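Local coordinates for alanine racemase (Acinetobacter baumannii, PDB 4QHR), which is an alanine racemase of the two-domain kind, with a TIM-barrel domain, a strand-rich second domain and a dimeric assembly, at residues Asn18-Leu23 with Gly211-Gly216; Ala195-Trp200 with Asp206-Gly211; Tyr215-Phe220 with Leu328-Ala333; Glu321-His326 with Tyr341-Arg346. All coordinates share one frame; numbering follows the deposited sequence.

In the fold
Contacts 1 and 2 lie within the TIM-barrel part of the chain, their centres about 9 Å apart. They share Gly211, and Leu23 and Met213 of contact 1 pack on Phe198 of contact 2. Contact 3 takes over at Tyr215 and Gly216, where contact 1 ends, and joins the barrel part to helix 329-335 of the second domain. Its centre is about 7 Å from that of contact 4, with Leu343 packed on Val332 and Ala333. Contact 2 is about 23 Å from contact 4, centre to centre, and does not touch it. Modified Lys34 (LLP) ties three contacts together: Arg209, Gly211, Ile212 and Tyr341 all hydrogen-bond to it.

Contact 1: Asn18-Leu23 with Gly211-Gly216; sequences NRVKQL and GIMLYG
Val20, on the last turns of helix 10-23, faces the 3-10 turn 212-215, and its CA lies 8.1 Å from the CA of Leu214. No hydrogen bond crosses; between the two segments only apolar side chains meet. Met213 spans most of the gap. Its CG sits between the backbone N and the carbonyl carbon (chi1 64°), and the chain then runs out extended before bending at SD (chi3 -70°). The bend sets the CE methyl between two residues of the helix. Met213 CE is 3.7 Å from Val20 CG2 and 3.9 Å from Leu23 CD1. The sulfur follows, with Met213 SD 3.9 Å from the same Val20 methyl. Leu214 adds a lighter touch: its CD2 reaches Val20 CG2 at 4.0 Å. Asn16 ND2, earlier on the same helix, hydrogen-bonds Leu214 O.

Val20 thus works through one branch, CG2, while also packing on Pro210 and Ile29. At the margin the end of Arg19 leads away from the 3-10 turn. Its NH1 donates to Gln22 OE1 at 3.1 Å, in the guanidinium plane. Its NE and NH2 hold the carbonyls of Asp229 and Leu228. Gly211 N and Ile212 N, at the start of the turn, bind phosphate oxygens of the modified residue LLP at position 34. Helix packing against the segment that grips the phosphate, just after the last barrel strand, belongs to the TIM-barrel fold.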
# COMPACT_ATOMS: atom_id res chain seq x y z
N ASN A 18 -4.45 -21.53 17.52
CA ASN A 18 -4.50 -22.35 18.69
C ASN A 18 -4.54 -21.51 19.95
O ASN A 18 -5.17 -21.93 20.93
CB ASN A 18 -3.35 -23.38 18.74
CG ASN A 18 -3.54 -24.37 19.87
OD1 ASN A 18 -4.49 -25.18 19.83
ND2 ASN A 18 -2.72 -24.30 20.87
N ARG A 19 -3.88 -20.35 19.95
CA ARG A 19 -4.03 -19.41 21.03
C ARG A 19 -5.48 -18.97 21.23
O ARG A 19 -5.97 -18.88 22.38
CB ARG A 19 -3.11 -18.21 20.89
CG ARG A 19 -1.61 -18.53 20.96
CD ARG A 19 -1.09 -18.71 22.40
NE ARG A 19 -1.24 -17.44 23.11
CZ ARG A 19 -1.99 -17.22 24.19
NH1 ARG A 19 -2.69 -18.20 24.79
NH2 ARG A 19 -2.01 -15.99 24.72
N VAL A 20 -6.19 -18.71 20.14
CA VAL A 20 -7.60 -18.37 20.27
C VAL A 20 -8.36 -19.46 21.00
O VAL A 20 -9.17 -19.17 21.90
CB VAL A 20 -8.30 -18.12 18.89
CG1 VAL A 20 -9.75 -17.70 19.13
CG2 VAL A 20 -7.53 -17.05 18.11
N LYS A 21 -8.14 -20.69 20.57
CA LYS A 21 -8.73 -21.86 21.19
C LYS A 21 -8.43 -22.00 22.69
O LYS A 21 -9.30 -22.43 23.47
CB LYS A 21 -8.29 -23.14 20.49
CG LYS A 21 -8.97 -24.34 21.07
CD LYS A 21 -8.68 -25.63 20.31
CE LYS A 21 -9.31 -26.78 21.09
NZ LYS A 21 -9.40 -27.95 20.19
N GLN A 22 -7.22 -21.67 23.08
CA GLN A 22 -6.84 -21.67 24.47
C GLN A 22 -7.55 -20.55 25.21
O GLN A 22 -7.95 -20.72 26.36
CB GLN A 22 -5.31 -21.52 24.63
CG GLN A 22 -4.50 -22.69 24.11
CD GLN A 22 -2.99 -22.40 24.14
OE1 GLN A 22 -2.54 -21.27 24.27
NE2 GLN A 22 -2.19 -23.46 23.98
N LEU A 23 -7.72 -19.39 24.59
CA LEU A 23 -8.34 -18.28 25.27
C LEU A 23 -9.85 -18.32 25.25
O LEU A 23 -10.47 -17.71 26.11
CB LEU A 23 -7.90 -16.92 24.64
CG LEU A 23 -6.40 -16.64 24.88
CD1 LEU A 23 -5.79 -15.65 23.89
CD2 LEU A 23 -6.19 -16.10 26.30
N GLY A 211 -9.22 -11.52 14.43
CA GLY A 211 -8.46 -11.12 13.23
C GLY A 211 -6.97 -10.93 13.44
O GLY A 211 -6.17 -11.86 13.23
N ILE A 212 -6.61 -9.73 13.89
CA ILE A 212 -5.21 -9.36 13.97
C ILE A 212 -4.35 -10.38 14.72
O ILE A 212 -3.19 -10.62 14.35
CB ILE A 212 -5.02 -7.93 14.53
CG1 ILE A 212 -3.60 -7.45 14.26
CG2 ILE A 212 -5.41 -7.83 16.01
CD1 ILE A 212 -3.26 -7.28 12.79
N MET A 213 -4.87 -10.98 15.79
CA MET A 213 -4.03 -11.93 16.55
C MET A 213 -3.62 -13.17 15.74
O MET A 213 -2.54 -13.75 15.98
CB MET A 213 -4.67 -12.37 17.89
CG MET A 213 -5.95 -13.14 17.75
SD MET A 213 -6.79 -13.41 19.32
CE MET A 213 -5.71 -14.58 20.16
N LEU A 214 -4.44 -13.57 14.77
CA LEU A 214 -4.09 -14.71 13.91
C LEU A 214 -2.76 -14.51 13.17
O LEU A 214 -2.01 -15.48 12.96
CB LEU A 214 -5.20 -14.98 12.91
CG LEU A 214 -6.61 -15.32 13.38
CD1 LEU A 214 -7.50 -15.59 12.19
CD2 LEU A 214 -6.61 -16.57 14.25
N TYR A 215 -2.50 -13.22 12.84
CA TYR A 215 -1.37 -12.78 12.04
C TYR A 215 -0.13 -12.45 12.89
O TYR A 215 0.93 -12.13 12.38
CB TYR A 215 -1.82 -11.61 11.13
CG TYR A 215 -3.04 -12.01 10.31
CD1 TYR A 215 -2.94 -12.93 9.33
CD2 TYR A 215 -4.31 -11.49 10.61
CE1 TYR A 215 -4.07 -13.35 8.60
CE2 TYR A 215 -5.43 -11.87 9.94
CZ TYR A 215 -5.32 -12.82 8.95
OH TYR A 215 -6.45 -13.18 8.26
N GLY A 216 -0.24 -12.64 14.20
CA GLY A 216 0.87 -12.40 15.07
C GLY A 216 1.27 -10.96 15.09
O GLY A 216 2.43 -10.63 15.08

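Contact 2: Ala195-Trp200 with Asp206-Gly211; sequences AAIFKW and DYVRPG
Ile197 fills the tight part of this contact, reaching from helix 194-199 to the end of strand 207-208. The CA atoms of Ile197 and Val208 are 7.3 Å apart, the nearest such pair. The CG1 branch of Ile197 lies beside the backbone N (chi1 -68°) and is extended beyond it (chi2 165°), which sends CD1 to the strand. Ile197 CD1 rests 3.9 Å from Val208 CB and 4.0 Å from Val208 CG2. The two side chains cross at about a right angle. The same methyl lies against the proline ring, with Ile197 CD1 3.8 Å from both Pro210 CB and Pro210 CD. Leu23 and Val20 of helix 10-23 extend this apolar patch, Leu23 on Ile197 and Val20 on Pro210.

Away from Ile197 the segments part. At the loose end the CA atoms of Trp200 and Asp206 are 13.6 Å apart. Trp200 has left the helical conformation, and it and Lys199 are partly exposed. Lys199 NZ is held by Ala163 O, and Asp206 OD2 accepts from Ala189 N, so these polar ends are used by other parts of the barrel.

Arg209 takes little part in the packing. Its guanidinium binds Met158 O and Ser190 OG, and its NE meets N1 of the modified residue LLP at position 34. No hydrogen bond links the two segments. The chemistry implies a division of labour: methyl and ring contacts seat the helix on one side of the strand, while Arg209 turns its polar end to Met158, Ser190 and N1 of LLP.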
# COMPACT_ATOMS: atom_id res chain seq x y z
N ALA A 195 -8.94 -8.23 20.65
CA ALA A 195 -8.74 -7.54 21.94
C ALA A 195 -9.66 -8.11 23.04
O ALA A 195 -9.23 -8.37 24.20
CB ALA A 195 -8.96 -6.04 21.75
N ALA A 196 -10.93 -8.27 22.68
CA ALA A 196 -11.93 -8.84 23.59
C ALA A 196 -11.65 -10.31 23.94
O ALA A 196 -11.94 -10.73 25.06
CB ALA A 196 -13.31 -8.71 23.02
N ILE A 197 -11.10 -11.10 22.98
CA ILE A 197 -10.66 -12.47 23.31
C ILE A 197 -9.65 -12.44 24.48
O ILE A 197 -9.71 -13.29 25.40
CB ILE A 197 -10.15 -13.23 22.04
CG1 ILE A 197 -11.32 -13.49 21.09
CG2 ILE A 197 -9.48 -14.55 22.42
CD1 ILE A 197 -10.94 -13.89 19.69
N PHE A 198 -8.72 -11.48 24.48
CA PHE A 198 -7.74 -11.39 25.55
C PHE A 198 -8.37 -10.84 26.84
O PHE A 198 -8.07 -11.33 27.94
CB PHE A 198 -6.53 -10.52 25.15
CG PHE A 198 -5.53 -11.22 24.30
CD1 PHE A 198 -4.63 -12.07 24.87
CD2 PHE A 198 -5.49 -11.03 22.95
CE1 PHE A 198 -3.69 -12.75 24.09
CE2 PHE A 198 -4.56 -11.66 22.18
CZ PHE A 198 -3.66 -12.54 22.75
N LYS A 199 -9.25 -9.86 26.70
CA LYS A 199 -9.77 -9.18 27.87
C LYS A 199 -11.03 -9.71 28.52
O LYS A 199 -11.14 -9.63 29.71
CB LYS A 199 -9.97 -7.75 27.57
CG LYS A 199 -8.62 -7.06 27.44
CD LYS A 199 -8.76 -5.69 26.79
CE LYS A 199 -9.50 -4.72 27.68
NZ LYS A 199 -9.32 -3.32 27.20
N TRP A 200 -11.97 -10.23 27.75
CA TRP A 200 -13.31 -10.51 28.25
C TRP A 200 -13.80 -11.89 27.84
O TRP A 200 -14.77 -11.97 27.08
CB TRP A 200 -14.31 -9.45 27.77
CG TRP A 200 -13.92 -8.09 28.09
CD1 TRP A 200 -13.43 -7.64 29.29
CD2 TRP A 200 -13.93 -6.94 27.21
NE1 TRP A 200 -13.15 -6.30 29.20
CE2 TRP A 200 -13.46 -5.85 27.95
CE3 TRP A 200 -14.30 -6.74 25.88
CZ2 TRP A 200 -13.35 -4.57 27.40
CZ3 TRP A 200 -14.19 -5.48 25.34
CH2 TRP A 200 -13.72 -4.40 26.11
N ASP A 206 -21.07 -17.85 21.77
CA ASP A 206 -21.03 -18.97 20.83
C ASP A 206 -19.95 -18.87 19.74
O ASP A 206 -19.42 -19.88 19.29
CB ASP A 206 -22.40 -19.10 20.21
CG ASP A 206 -23.49 -19.21 21.27
OD1 ASP A 206 -23.63 -20.32 21.84
OD2 ASP A 206 -24.12 -18.21 21.60
N TYR A 207 -19.64 -17.65 19.31
CA TYR A 207 -18.66 -17.39 18.27
C TYR A 207 -17.77 -16.20 18.65
O TYR A 207 -18.26 -15.14 18.95
CB TYR A 207 -19.35 -17.03 16.96
CG TYR A 207 -20.13 -18.14 16.32
CD1 TYR A 207 -21.47 -18.34 16.65
CD2 TYR A 207 -19.55 -18.97 15.40
CE1 TYR A 207 -22.21 -19.37 16.07
CE2 TYR A 207 -20.28 -20.00 14.81
CZ TYR A 207 -21.60 -20.19 15.17
OH TYR A 207 -22.34 -21.18 14.58
N VAL A 208 -16.45 -16.40 18.60
CA VAL A 208 -15.48 -15.32 18.66
C VAL A 208 -14.95 -15.09 17.22
O VAL A 208 -14.97 -16.01 16.35
CB VAL A 208 -14.36 -15.66 19.67
CG1 VAL A 208 -14.96 -15.78 21.07
CG2 VAL A 208 -13.54 -16.88 19.28
N ARG A 209 -14.46 -13.89 16.99
CA ARG A 209 -14.02 -13.42 15.68
C ARG A 209 -12.62 -12.82 15.73
O ARG A 209 -12.48 -11.65 15.54
CB ARG A 209 -14.99 -12.39 15.14
CG ARG A 209 -16.45 -12.85 15.18
CD ARG A 209 -17.38 -11.94 14.41
NE ARG A 209 -17.30 -10.52 14.79
CZ ARG A 209 -18.03 -9.89 15.70
NH1 ARG A 209 -18.92 -10.55 16.44
NH2 ARG A 209 -17.83 -8.58 15.91
N PRO A 210 -11.61 -13.64 15.97
CA PRO A 210 -10.28 -13.11 15.90
C PRO A 210 -9.84 -12.68 14.50
O PRO A 210 -10.01 -13.43 13.54
CB PRO A 210 -9.41 -14.28 16.28
CG PRO A 210 -10.20 -15.47 15.75
CD PRO A 210 -11.61 -15.10 16.11
N GLY A 211 -9.22 -11.52 14.43
CA GLY A 211 -8.46 -11.12 13.23
C GLY A 211 -6.97 -10.93 13.44
O GLY A 211 -6.17 -11.86 13.23

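Contact 3: Tyr215-Phe220 with Leu328-Ala333; sequences YGASPF and LVDDVA
Ala217 and Ser218 meet Val329 and Asp330 where the two domains join. The first pair lies in the loop leaving the TIM barrel, the second on the opening turn of helix 329-335 in the C-terminal part. The nearest CA atoms, of Ala217 and Asp330, are 6.7 Å apart.

One part of the contact is a small apolar touch. Ala217 CB meets Val329 CG1 at 4.0 Å. Leu344 also packs on Ala217, and Leu343 and Trp323 on Val329, so a second helix and the 321-326 turn cover this corner.

Asp330 carries the polar half. Its CB points toward the loop. CG stands anti to the carbonyl carbon (chi1 -63°), which brings the carboxylate up to the Ser218 peptide; Asp330 CG lies 3.8 Å from Ser218 N. OD2 accepts from Ser218 N at 2.9 Å, a nearly straight bond of 171°. The N-H arrives on the syn side of OD2, 26° out of the carboxylate plane. Asp330 OD2 also lies 3.5 Å from Ser218 CB and 3.8 Å from Ala217 CB, so it sits against the start of both side chains. The hydroxyl of Ser218 is engaged within its own loop, by Lys223 O. The other carboxylate oxygen reaches the loop through solvent: a single water donates to Asp330 OD1 at 2.8 Å and to Ser218 O at 3.1 Å.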
# COMPACT_ATOMS: atom_id res chain seq x y z
N TYR A 215 -2.50 -13.22 12.84
CA TYR A 215 -1.37 -12.78 12.04
C TYR A 215 -0.13 -12.45 12.89
O TYR A 215 0.93 -12.13 12.38
CB TYR A 215 -1.82 -11.61 11.13
CG TYR A 215 -3.04 -12.01 10.31
CD1 TYR A 215 -2.94 -12.93 9.33
CD2 TYR A 215 -4.31 -11.49 10.61
CE1 TYR A 215 -4.07 -13.35 8.60
CE2 TYR A 215 -5.43 -11.87 9.94
CZ TYR A 215 -5.32 -12.82 8.95
OH TYR A 215 -6.45 -13.18 8.26
N GLY A 216 -0.24 -12.64 14.20
CA GLY A 216 0.87 -12.40 15.07
C GLY A 216 1.27 -10.96 15.09
O GLY A 216 2.43 -10.63 15.08
N ALA A 217 0.29 -10.11 15.15
CA ALA A 217 0.47 -8.72 15.44
C ALA A 217 -0.48 -8.40 16.61
O ALA A 217 -1.43 -9.15 16.88
CB ALA A 217 0.18 -7.87 14.19
N SER A 218 -0.20 -7.31 17.29
CA SER A 218 -0.91 -6.96 18.55
C SER A 218 -2.16 -6.10 18.40
O SER A 218 -2.15 -5.11 17.71
CB SER A 218 0.01 -6.19 19.48
OG SER A 218 -0.67 -5.93 20.71
N PRO A 219 -3.25 -6.48 19.06
CA PRO A 219 -4.43 -5.57 19.10
C PRO A 219 -4.26 -4.39 20.09
O PRO A 219 -5.15 -3.55 20.13
CB PRO A 219 -5.55 -6.45 19.62
CG PRO A 219 -4.96 -7.64 20.14
CD PRO A 219 -3.47 -7.69 19.85
N PHE A 220 -3.16 -4.36 20.85
CA PHE A 220 -2.96 -3.42 21.97
C PHE A 220 -1.71 -2.57 21.76
O PHE A 220 -0.63 -3.10 21.47
CB PHE A 220 -2.79 -4.18 23.28
CG PHE A 220 -3.92 -5.11 23.61
CD1 PHE A 220 -5.17 -4.60 23.86
CD2 PHE A 220 -3.73 -6.49 23.73
CE1 PHE A 220 -6.22 -5.43 24.18
CE2 PHE A 220 -4.78 -7.34 24.05
CZ PHE A 220 -6.05 -6.80 24.26
N LEU A 328 9.53 -5.69 14.99
CA LEU A 328 8.10 -6.02 15.08
C LEU A 328 7.28 -5.03 14.29
O LEU A 328 7.48 -3.81 14.42
CB LEU A 328 7.62 -6.10 16.53
CG LEU A 328 8.33 -7.16 17.37
CD1 LEU A 328 8.01 -6.91 18.82
CD2 LEU A 328 7.91 -8.57 16.94
N VAL A 329 6.36 -5.56 13.46
CA VAL A 329 5.51 -4.71 12.61
C VAL A 329 4.81 -3.61 13.41
O VAL A 329 4.69 -2.52 12.90
CB VAL A 329 4.51 -5.52 11.77
CG1 VAL A 329 3.41 -6.08 12.66
CG2 VAL A 329 3.93 -4.68 10.67
N ASP A 330 4.36 -3.88 14.65
CA ASP A 330 3.71 -2.81 15.47
C ASP A 330 4.68 -1.70 15.94
O ASP A 330 4.25 -0.59 16.21
CB ASP A 330 2.96 -3.39 16.69
CG ASP A 330 1.83 -4.27 16.28
OD1 ASP A 330 0.92 -3.75 15.62
OD2 ASP A 330 1.89 -5.48 16.60
N ASP A 331 5.98 -2.00 16.06
CA ASP A 331 6.96 -0.93 16.35
C ASP A 331 7.17 -0.06 15.10
O ASP A 331 7.27 1.17 15.18
CB ASP A 331 8.29 -1.49 16.85
CG ASP A 331 8.17 -2.19 18.19
OD1 ASP A 331 7.27 -1.84 18.93
OD2 ASP A 331 8.97 -3.06 18.51
N VAL A 332 7.25 -0.69 13.93
CA VAL A 332 7.32 0.08 12.68
C VAL A 332 6.07 0.95 12.53
O VAL A 332 6.17 2.17 12.23
CB VAL A 332 7.46 -0.82 11.42
CG1 VAL A 332 7.56 0.04 10.21
CG2 VAL A 332 8.67 -1.70 11.52
N ALA A 333 4.90 0.36 12.76
CA ALA A 333 3.67 1.16 12.75
C ALA A 333 3.70 2.41 13.67
O ALA A 333 3.32 3.51 13.26
CB ALA A 333 2.47 0.31 13.09
O HOH W 1 -1.68 -4.26 14.78

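Contact 4: Glu321-His326 with Tyr341-Arg346; sequences ELWGNH and YELLCR
Trp323 meets Leu343 and Leu344 of helix 340-345. The contact is mostly apolar packing, though one backbone carbonyl, Leu343 O, also touches the indole. The CA atoms of Trp323 and Leu343 are 9.8 Å apart, so the large indole does the bridging. With chi1 at 58° it leaves over its own backbone and swings toward the helix. The six-membered ring meets Leu343: Trp323 CZ3 lies 3.9 Å from Leu343 CD2, and Trp323 CH2 lies 3.9 Å from Leu343 CB. Trp323 CZ2 comes 3.8 Å from Leu343 O, obliquely to the ring. On the pyrrole side Trp323 NE1 is 3.9 Å from Leu344 CD2. Val329 and Met234 pack on the indole too, and the ring of Phe236 meets it at about 60°.

No hydrogen bond crosses between the segments. Glu321 closes the turn with both oxygens, each through its syn lone pair. His326 ND1 donates to Glu321 OE1 at 2.6 Å, in the imidazole plane and at 173°. His326 N donates to Glu321 OE2 at 2.8 Å, an oxygen that also takes Arg327 N.

The charged pair joins Glu342 on the helix to Arg346 just after it. Arg346 NH1 and Glu342 OE2 form a salt bridge of 2.7 Å, with NH1 above the carboxylate plane. Glu342 OE2 also accepts from Arg279 N of the second subunit, so this face of 341-346 lies at the dimer interface.

Leu322 and Trp323 both face Phe236 of strand 234-246. The arrangement is a classic beta bulge in the strand-rich domain, where the chain turns a corner, packed by its tryptophan onto the helix whose Tyr341 binds modified Lys34.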
# COMPACT_ATOMS: atom_id res chain seq x y z
N GLU A 321 15.66 -6.97 7.22
CA GLU A 321 14.31 -7.21 7.65
C GLU A 321 13.59 -5.91 7.95
O GLU A 321 14.01 -5.13 8.83
CB GLU A 321 14.29 -8.12 8.89
CG GLU A 321 12.89 -8.34 9.47
CD GLU A 321 12.93 -9.25 10.70
OE1 GLU A 321 13.76 -10.19 10.67
OE2 GLU A 321 12.21 -8.99 11.68
N LEU A 322 12.49 -5.66 7.25
CA LEU A 322 11.71 -4.44 7.46
C LEU A 322 10.72 -4.66 8.58
O LEU A 322 10.54 -3.80 9.43
CB LEU A 322 11.06 -4.02 6.18
CG LEU A 322 12.17 -3.90 5.14
CD1 LEU A 322 11.60 -4.19 3.81
CD2 LEU A 322 12.90 -2.57 5.28
N TRP A 323 10.11 -5.83 8.62
CA TRP A 323 9.48 -6.28 9.83
C TRP A 323 9.34 -7.76 9.78
O TRP A 323 9.44 -8.37 8.70
CB TRP A 323 8.14 -5.58 10.05
CG TRP A 323 7.09 -5.72 8.98
CD1 TRP A 323 6.26 -6.80 8.75
CD2 TRP A 323 6.63 -4.69 8.12
NE1 TRP A 323 5.37 -6.50 7.75
CE2 TRP A 323 5.58 -5.21 7.35
CE3 TRP A 323 7.04 -3.37 7.89
CZ2 TRP A 323 4.92 -4.46 6.37
CZ3 TRP A 323 6.38 -2.63 6.91
CH2 TRP A 323 5.32 -3.19 6.19
N GLY A 324 9.15 -8.36 10.96
CA GLY A 324 9.05 -9.81 11.09
C GLY A 324 9.29 -10.21 12.55
O GLY A 324 8.74 -9.62 13.46
N ASN A 325 10.10 -11.22 12.79
CA ASN A 325 10.34 -11.63 14.19
C ASN A 325 11.35 -10.76 14.97
O ASN A 325 11.38 -10.81 16.22
CB ASN A 325 10.83 -13.06 14.24
CG ASN A 325 9.76 -14.05 13.92
OD1 ASN A 325 9.75 -14.66 12.82
ND2 ASN A 325 8.86 -14.23 14.84
N HIS A 326 12.18 -9.99 14.26
CA HIS A 326 13.24 -9.20 14.90
C HIS A 326 12.91 -7.74 14.95
O HIS A 326 13.19 -7.12 15.97
CB HIS A 326 14.57 -9.44 14.19
CG HIS A 326 14.82 -10.90 13.99
ND1 HIS A 326 14.56 -11.52 12.81
CD2 HIS A 326 15.18 -11.86 14.87
CE1 HIS A 326 14.84 -12.82 12.92
NE2 HIS A 326 15.19 -13.05 14.18
N TYR A 341 -2.06 -3.24 11.65
CA TYR A 341 -3.09 -3.62 10.71
C TYR A 341 -2.88 -2.91 9.38
O TYR A 341 -3.05 -3.53 8.31
CB TYR A 341 -4.47 -3.15 11.18
CG TYR A 341 -5.14 -3.72 12.44
CD1 TYR A 341 -4.70 -3.38 13.70
CD2 TYR A 341 -6.29 -4.54 12.33
CE1 TYR A 341 -5.31 -3.84 14.81
CE2 TYR A 341 -6.92 -5.01 13.50
CZ TYR A 341 -6.42 -4.64 14.72
OH TYR A 341 -7.02 -5.05 15.93
N GLU A 342 -2.59 -1.62 9.42
CA GLU A 342 -2.48 -0.85 8.18
C GLU A 342 -1.24 -1.21 7.37
O GLU A 342 -1.32 -1.24 6.17
CB GLU A 342 -2.53 0.67 8.43
CG GLU A 342 -2.43 1.48 7.15
CD GLU A 342 -2.59 2.94 7.30
OE1 GLU A 342 -2.25 3.49 8.41
OE2 GLU A 342 -3.02 3.56 6.29
N LEU A 343 -0.12 -1.50 8.03
CA LEU A 343 1.13 -1.83 7.33
C LEU A 343 0.97 -3.16 6.59
O LEU A 343 1.42 -3.35 5.44
CB LEU A 343 2.32 -1.88 8.27
CG LEU A 343 3.05 -0.58 8.58
CD1 LEU A 343 2.06 0.36 9.13
CD2 LEU A 343 4.22 -0.78 9.52
N LEU A 344 0.24 -4.05 7.25
CA LEU A 344 0.08 -5.39 6.76
C LEU A 344 -0.82 -5.39 5.51
O LEU A 344 -0.61 -6.23 4.62
CB LEU A 344 -0.45 -6.33 7.88
CG LEU A 344 0.49 -6.57 9.07
CD1 LEU A 344 -0.26 -7.23 10.23
CD2 LEU A 344 1.70 -7.40 8.63
N CYS A 345 -1.75 -4.44 5.45
CA CYS A 345 -2.75 -4.34 4.37
C CYS A 345 -2.36 -3.48 3.18
O CYS A 345 -3.06 -3.56 2.17
CB CYS A 345 -4.08 -3.78 4.92
SG CYS A 345 -4.93 -4.96 5.96
N ARG A 346 -1.30 -2.65 3.26
CA ARG A 346 -1.01 -1.69 2.18
C ARG A 346 0.36 -1.93 1.50
O ARG A 346 1.08 -1.01 1.17
CB ARG A 346 -1.16 -0.30 2.72
CG ARG A 346 -2.65 0.11 2.92
CD ARG A 346 -2.74 1.53 3.37
NE ARG A 346 -2.24 2.52 2.37
CZ ARG A 346 -1.77 3.73 2.69
NH1 ARG A 346 -1.70 4.12 3.97
NH2 ARG A 346 -1.34 4.58 1.75